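Local coordinates for protein endoribonuclease MazF4 (Mycobacterium tuberculosis, PDB 5XE2) that acts as the toxin of a type II toxin-antitoxin pair, an endoribonuclease that cuts single-stranded mRNA within the sequence UCGCU, at residues V66-I71 with N95-T100; I25-A30 with A36-V41; I50-A55 with A99-L104. All coordinates share one frame; numbering follows the deposited sequence.

Contacts 1 and 2 are buried within the fold, whereas contact 3 is partly exposed, its centre about 13 Å from the centre of the chain. Contacts 1 and 3 both use helix 88-101: the first sets the turn of strand 65-75 on the helix, the second adds the turn before strand 53-55 next to the helix end. Contact 2 joins strand 37-44 to the chain leaving strand 21-25, and meets contact 1 through Val39 and Val41 packing on Ile71. Contact 2 combines hydrogen bonds with valine packing and contact 1 is wholly apolar; contact 3 rests on methyl groups, while its polar atoms are bonded to strand 65-75, within the helix end and to the second subunit.

Contact 1: residues V66-I71 with N95-T100; sequences VNADNI and NTALAT
Ala68 puts its single methyl against the helix at the shoulder between Ala97 and Leu98. Its CB lies 3.8 Å from Ala97 CB and 3.9 Å from the backbone N of Leu98, so the small bump settles on the helix backbone itself. Alanine suits both sides of this touch: with no atoms beyond CB, Ala68 and Ala97 let turn and helix come close, the nearest alpha carbons, those of Ala68 and Leu98, being 5.4 Å apart.

Leu98 supplies the larger bump. Its CG stands beside the backbone N (chi1 -70°), and from there the CD2 methyl reaches into the concave side of the chain corner. Leu98 CD2 sits in the notch between Ala68 CB and Ile71 CD1, 4.1 Å from each. Ile71 meets this branch at a slant with CG1 as well as CD1, so one leucine methyl fills the hollow between a small and a branched neighbour. No hydrogen bond joins the segments; the fit is one of apolar shape.

The hollow owes its form to a type I turn from Asn67 to Asn70, closed by Asn70 N to Asn67 O at 3.2 Å. A weak bond from Asp69 N to Asn67 OD1 adds an Asx turn, a natural task for asparagine at the start of a corner.

Around this point, Ile71 packs on Val39 and on Ile71 of the second subunit. Leu98 also touches Val26, in the loop after strand 21-25, and Val41, while Ala97 touches Val54, so this helix face lies against strands 37-44, 53-55 and 65-75.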
# COMPACT_ATOMS: atom_id res chain seq x y z
N VAL A 66 -10.92 8.40 5.09
CA VAL A 66 -9.75 7.57 4.82
C VAL A 66 -9.31 7.82 3.37
O VAL A 66 -10.12 7.68 2.45
CB VAL A 66 -10.05 6.07 5.07
CG1 VAL A 66 -8.92 5.18 4.56
CG2 VAL A 66 -10.30 5.83 6.55
N ASN A 67 -8.05 8.21 3.19
CA ASN A 67 -7.44 8.31 1.85
C ASN A 67 -6.68 7.01 1.52
O ASN A 67 -5.52 6.84 1.90
CB ASN A 67 -6.53 9.53 1.78
CG ASN A 67 -5.80 9.65 0.44
OD1 ASN A 67 -6.07 8.92 -0.51
ND2 ASN A 67 -4.84 10.57 0.38
N ALA A 68 -7.35 6.10 0.81
CA ALA A 68 -6.76 4.80 0.43
C ALA A 68 -5.71 4.90 -0.67
O ALA A 68 -5.02 3.91 -0.92
CB ALA A 68 -7.85 3.81 0.03
N ASP A 69 -5.59 6.05 -1.32
CA ASP A 69 -4.47 6.30 -2.25
C ASP A 69 -3.12 6.47 -1.54
O ASP A 69 -2.08 6.23 -2.15
CB ASP A 69 -4.73 7.52 -3.15
CG ASP A 69 -5.79 7.25 -4.21
OD1 ASP A 69 -5.86 6.11 -4.72
OD2 ASP A 69 -6.55 8.17 -4.55
N ASN A 70 -3.15 6.89 -0.27
CA ASN A 70 -1.93 7.16 0.47
C ASN A 70 -1.62 5.98 1.39
O ASN A 70 -2.02 5.96 2.56
CB ASN A 70 -2.07 8.49 1.23
CG ASN A 70 -0.79 8.96 1.91
OD1 ASN A 70 -0.85 9.90 2.68
ND2 ASN A 70 0.37 8.35 1.63
N ILE A 71 -0.92 5.00 0.83
CA ILE A 71 -0.57 3.77 1.51
C ILE A 71 0.91 3.84 1.88
O ILE A 71 1.75 4.11 1.02
CB ILE A 71 -0.86 2.53 0.62
CG1 ILE A 71 -2.33 2.48 0.17
CG2 ILE A 71 -0.54 1.24 1.36
CD1 ILE A 71 -2.56 1.72 -1.13
N ASN A 95 -11.75 -1.88 2.01
CA ASN A 95 -11.21 -2.97 1.17
C ASN A 95 -11.38 -2.69 -0.32
O ASN A 95 -10.46 -2.92 -1.10
CB ASN A 95 -11.85 -4.31 1.48
CG ASN A 95 -11.57 -4.79 2.88
OD1 ASN A 95 -10.58 -4.40 3.52
ND2 ASN A 95 -12.44 -5.66 3.38
N THR A 96 -12.55 -2.20 -0.70
CA THR A 96 -12.85 -1.89 -2.10
C THR A 96 -12.00 -0.72 -2.57
O THR A 96 -11.44 -0.76 -3.66
CB THR A 96 -14.35 -1.58 -2.30
OG1 THR A 96 -15.11 -2.69 -1.81
CG2 THR A 96 -14.68 -1.36 -3.78
N ALA A 97 -11.90 0.31 -1.72
CA ALA A 97 -11.10 1.50 -2.01
C ALA A 97 -9.61 1.16 -2.23
O ALA A 97 -8.98 1.64 -3.19
CB ALA A 97 -11.26 2.52 -0.89
N LEU A 98 -9.05 0.33 -1.35
CA LEU A 98 -7.68 -0.16 -1.51
C LEU A 98 -7.47 -0.93 -2.82
O LEU A 98 -6.48 -0.71 -3.53
CB LEU A 98 -7.30 -1.06 -0.33
CG LEU A 98 -7.09 -0.42 1.03
CD1 LEU A 98 -7.03 -1.50 2.10
CD2 LEU A 98 -5.82 0.42 1.05
N ALA A 99 -8.40 -1.83 -3.15
CA ALA A 99 -8.36 -2.55 -4.43
C ALA A 99 -8.36 -1.60 -5.64
O ALA A 99 -7.60 -1.78 -6.59
CB ALA A 99 -9.51 -3.55 -4.53
N THR A 100 -9.19 -0.56 -5.58
CA THR A 100 -9.25 0.45 -6.64
C THR A 100 -7.95 1.26 -6.72
O THR A 100 -7.43 1.49 -7.82
CB THR A 100 -10.46 1.37 -6.47
OG1 THR A 100 -11.65 0.58 -6.48
CG2 THR A 100 -10.55 2.39 -7.60

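Contact 2: residues I25-A30 with A36-V41; sequences IVSNNA and ADVVAV
Ile25 and Ala40 form an antiparallel, non-hydrogen-bonded pair where strand 21-25 ends beside strand 37-44 in the SH3-like fold of the PemK/MazF family; helix 29-34 makes the connection between the two strands. Ile25 CA and Ala40 CA are 4.3 Å apart, the usual spacing of such a pair.

The apolar contacts fall into two groups. On the side of Ile25 and Ala40, Ile25 CD1 meets Val38 CG2 at 3.6 Å, the two side chains crossing at about a right angle; alanine is small enough for Ile25 CD1 to pass over it to Val38. The second group is built on Val26, whose two methyls part company: CG1 touches Val41 CG2 at 3.8 Å, while CG2 turns to Val39 CG1 at 3.9 Å. Beta-branched valines fill this interior well, and Val26 and Val41 both pack on Leu98 of helix 88-101.

The hydrogen bonds centre on Val39. Its carbonyl O accepts from Val26 N at 2.9 Å and from Ser27 N at 3.2 Å, both donors arriving from the same face of the carbonyl plane and the second more tilted from it. Two successive N-H groups thus converge on one oxygen, as in a bulge, where the pairing ends and the chain leaves the sheet. Beyond it, Asn28, at the N-cap of helix 29-34, accepts Arg31 N with its OD1.

Serine takes over where the backbone turns away. With chi1 at 35°, its hydroxyl swings toward the strand; it donates to Asn32 OD1, an amide oxygen that can only accept, and Ser27 OG receives Val39 N at 2.8 Å in a nearly straight bond of 171°.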
# COMPACT_ATOMS: atom_id res chain seq x y z
N ILE A 25 -4.55 0.97 10.14
CA ILE A 25 -3.79 -0.25 9.81
C ILE A 25 -4.57 -1.08 8.78
O ILE A 25 -5.72 -1.46 9.04
CB ILE A 25 -3.53 -1.14 11.05
CG1 ILE A 25 -2.84 -0.37 12.19
CG2 ILE A 25 -2.72 -2.39 10.66
CD1 ILE A 25 -1.51 0.26 11.82
N VAL A 26 -3.95 -1.36 7.64
CA VAL A 26 -4.57 -2.20 6.59
C VAL A 26 -3.84 -3.52 6.28
O VAL A 26 -4.39 -4.37 5.57
CB VAL A 26 -4.85 -1.40 5.30
CG1 VAL A 26 -5.89 -0.31 5.59
CG2 VAL A 26 -3.58 -0.77 4.73
N SER A 27 -2.64 -3.70 6.81
CA SER A 27 -1.93 -4.97 6.67
C SER A 27 -2.61 -6.08 7.48
O SER A 27 -3.31 -5.82 8.46
CB SER A 27 -0.45 -4.82 7.06
OG SER A 27 -0.28 -3.91 8.13
N ASN A 28 -2.42 -7.32 7.03
CA ASN A 28 -3.03 -8.48 7.67
C ASN A 28 -2.45 -8.72 9.07
O ASN A 28 -1.28 -8.40 9.34
CB ASN A 28 -2.89 -9.73 6.78
CG ASN A 28 -1.48 -10.29 6.75
OD1 ASN A 28 -1.00 -10.85 7.74
ND2 ASN A 28 -0.81 -10.17 5.62
N ASN A 29 -3.26 -9.30 9.94
CA ASN A 29 -2.88 -9.48 11.35
C ASN A 29 -1.69 -10.39 11.64
O ASN A 29 -0.97 -10.18 12.62
CB ASN A 29 -4.11 -9.91 12.17
CG ASN A 29 -5.10 -8.78 12.37
OD1 ASN A 29 -4.73 -7.60 12.30
ND2 ASN A 29 -6.36 -9.11 12.62
N ALA A 30 -1.45 -11.39 10.80
CA ALA A 30 -0.26 -12.25 10.94
C ALA A 30 1.04 -11.43 10.75
O ALA A 30 1.95 -11.48 11.58
CB ALA A 30 -0.33 -13.42 9.96
N ALA A 36 8.25 -6.39 12.02
CA ALA A 36 8.63 -5.14 12.72
C ALA A 36 7.83 -3.91 12.29
O ALA A 36 7.99 -2.85 12.89
CB ALA A 36 10.11 -4.87 12.54
N ASP A 37 6.99 -4.05 11.27
CA ASP A 37 6.26 -2.91 10.71
C ASP A 37 4.86 -3.31 10.25
O ASP A 37 4.48 -4.48 10.31
CB ASP A 37 7.08 -2.25 9.59
CG ASP A 37 7.51 -3.22 8.49
OD1 ASP A 37 6.87 -4.27 8.26
OD2 ASP A 37 8.51 -2.91 7.82
N VAL A 38 4.10 -2.31 9.83
CA VAL A 38 2.73 -2.48 9.34
C VAL A 38 2.54 -1.59 8.11
O VAL A 38 3.37 -0.72 7.82
CB VAL A 38 1.69 -2.06 10.40
CG1 VAL A 38 1.80 -2.93 11.65
CG2 VAL A 38 1.79 -0.57 10.75
N VAL A 39 1.45 -1.82 7.40
CA VAL A 39 1.02 -0.94 6.32
C VAL A 39 -0.27 -0.26 6.77
O VAL A 39 -1.14 -0.89 7.38
CB VAL A 39 0.83 -1.69 4.99
CG1 VAL A 39 0.28 -0.76 3.92
CG2 VAL A 39 2.16 -2.27 4.54
N ALA A 40 -0.35 1.03 6.46
CA ALA A 40 -1.45 1.87 6.87
C ALA A 40 -1.83 2.89 5.79
O ALA A 40 -1.03 3.20 4.89
CB ALA A 40 -1.09 2.59 8.17
N VAL A 41 -3.05 3.40 5.92
CA VAL A 41 -3.56 4.48 5.08
C VAL A 41 -3.97 5.67 5.93
O VAL A 41 -4.37 5.53 7.11
CB VAL A 41 -4.75 4.05 4.20
CG1 VAL A 41 -4.30 3.08 3.11
CG2 VAL A 41 -5.89 3.46 5.03

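Contact 3: residues I50-A55 with A99-L104; sequences IPTWVA and ATALGL
Thr100, whose methyl meets Thr52 across this contact, has a backbone O gripped by two donors: Gly103 N at 3.3 Å and ND2 of Asn28 from the second subunit. The helix end is thus held from within its own chain and from across the dimer. A further polar anchor lies on the facing turn, where Thr52 OG1 is hydrogen-bonded to Asp69 OD2. The same hydroxyl oxygen sits at the edge of the Trp53 ring, in its plane.

Threonine suits position 52 because the two branches of Thr52 do different work. At chi1 49° Thr52 OG1 lies between the backbone N and carbonyl carbon, while Thr52 CG2 is anti to the carbonyl carbon, beside the backbone N, and so faces the helix. There Thr52 CG2 is 3.7 Å from Ala101 N and 3.9 Å from Ala101 CB. Alanine keeps the helix surface low enough for the methyl to reach the backbone. Thr100 CG2 comes to 4.1 Å from Thr52 CG2, and at the exposed margin Pro51 CB comes to 4.4 Å from Thr100 CG2.

A type I turn from Ile50 to Trp53, closed by Trp53 N to Ile50 O, presents Pro51 and Thr52 at its corner; proline's fixed phi fits the second position of such a turn. The backbone of Thr52 also bonds to Ala68, tying the turn to strand 65-75.

Beyond Ala101 the helix closes in a Schellman motif, with Leu104 N bonded to Ala99 O at 3.0 Å and Gly103 at the C-prime position with positive phi, a conformation glycine adopts readily: the classic way to terminate an alpha helix, here helix 88-101 of a MazF-type toxin.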
# COMPACT_ATOMS: atom_id res chain seq x y z
N ILE A 50 -14.65 10.66 -4.00
CA ILE A 50 -14.04 9.86 -5.07
C ILE A 50 -13.90 8.40 -4.61
O ILE A 50 -13.87 8.14 -3.41
CB ILE A 50 -12.68 10.45 -5.52
CG1 ILE A 50 -11.66 10.50 -4.37
CG2 ILE A 50 -12.88 11.84 -6.09
CD1 ILE A 50 -10.28 10.95 -4.79
N PRO A 51 -13.84 7.44 -5.57
CA PRO A 51 -13.86 6.02 -5.19
C PRO A 51 -12.81 5.60 -4.14
O PRO A 51 -13.09 4.72 -3.33
CB PRO A 51 -13.61 5.30 -6.52
CG PRO A 51 -14.17 6.21 -7.55
CD PRO A 51 -13.95 7.61 -7.03
N THR A 52 -11.64 6.22 -4.13
CA THR A 52 -10.57 5.83 -3.19
C THR A 52 -10.61 6.53 -1.82
O THR A 52 -9.74 6.28 -0.98
CB THR A 52 -9.19 6.03 -3.83
OG1 THR A 52 -9.12 7.34 -4.42
CG2 THR A 52 -8.96 4.96 -4.88
N TRP A 53 -11.59 7.40 -1.60
CA TRP A 53 -11.80 8.04 -0.30
C TRP A 53 -13.03 7.42 0.35
O TRP A 53 -14.03 7.20 -0.32
CB TRP A 53 -11.93 9.55 -0.45
CG TRP A 53 -10.59 10.18 -0.72
CD1 TRP A 53 -9.62 9.75 -1.60
CD2 TRP A 53 -10.04 11.33 -0.08
NE1 TRP A 53 -8.53 10.57 -1.56
CE2 TRP A 53 -8.76 11.55 -0.63
CE3 TRP A 53 -10.51 12.20 0.90
CZ2 TRP A 53 -7.94 12.60 -0.24
CZ3 TRP A 53 -9.71 13.23 1.28
CH2 TRP A 53 -8.44 13.43 0.72
N VAL A 54 -12.92 7.11 1.64
CA VAL A 54 -14.02 6.52 2.41
C VAL A 54 -14.32 7.41 3.61
O VAL A 54 -13.47 7.60 4.47
CB VAL A 54 -13.67 5.09 2.91
CG1 VAL A 54 -14.84 4.47 3.66
CG2 VAL A 54 -13.27 4.20 1.73
N ALA A 55 -15.53 7.97 3.66
CA ALA A 55 -15.97 8.75 4.80
C ALA A 55 -16.27 7.83 5.98
O ALA A 55 -16.88 6.77 5.82
CB ALA A 55 -17.21 9.58 4.45
N ALA A 99 -8.40 -1.83 -3.15
CA ALA A 99 -8.36 -2.55 -4.43
C ALA A 99 -8.36 -1.60 -5.64
O ALA A 99 -7.60 -1.78 -6.59
CB ALA A 99 -9.51 -3.55 -4.53
N THR A 100 -9.19 -0.56 -5.58
CA THR A 100 -9.25 0.45 -6.64
C THR A 100 -7.95 1.26 -6.72
O THR A 100 -7.43 1.49 -7.82
CB THR A 100 -10.46 1.37 -6.47
OG1 THR A 100 -11.65 0.58 -6.48
CG2 THR A 100 -10.55 2.39 -7.60
N ALA A 101 -7.43 1.67 -5.57
CA ALA A 101 -6.19 2.43 -5.53
C ALA A 101 -5.03 1.66 -6.19
O ALA A 101 -4.24 2.24 -6.92
CB ALA A 101 -5.84 2.81 -4.10
N LEU A 102 -4.97 0.35 -5.96
CA LEU A 102 -3.90 -0.52 -6.45
C LEU A 102 -4.20 -1.29 -7.75
O LEU A 102 -3.50 -2.26 -8.06
CB LEU A 102 -3.53 -1.51 -5.34
CG LEU A 102 -2.99 -0.86 -4.07
CD1 LEU A 102 -3.14 -1.79 -2.88
CD2 LEU A 102 -1.54 -0.46 -4.25
N GLY A 103 -5.23 -0.87 -8.48
CA GLY A 103 -5.56 -1.43 -9.79
C GLY A 103 -5.80 -2.93 -9.81
O GLY A 103 -5.47 -3.59 -10.79
N LEU A 104 -6.37 -3.47 -8.73
CA LEU A 104 -6.61 -4.90 -8.64
C LEU A 104 -7.90 -5.24 -9.37
O LEU A 104 -8.80 -4.39 -9.46
CB LEU A 104 -6.70 -5.35 -7.18
CG LEU A 104 -5.50 -4.96 -6.28
CD1 LEU A 104 -5.73 -5.44 -4.87
CD2 LEU A 104 -4.20 -5.51 -6.82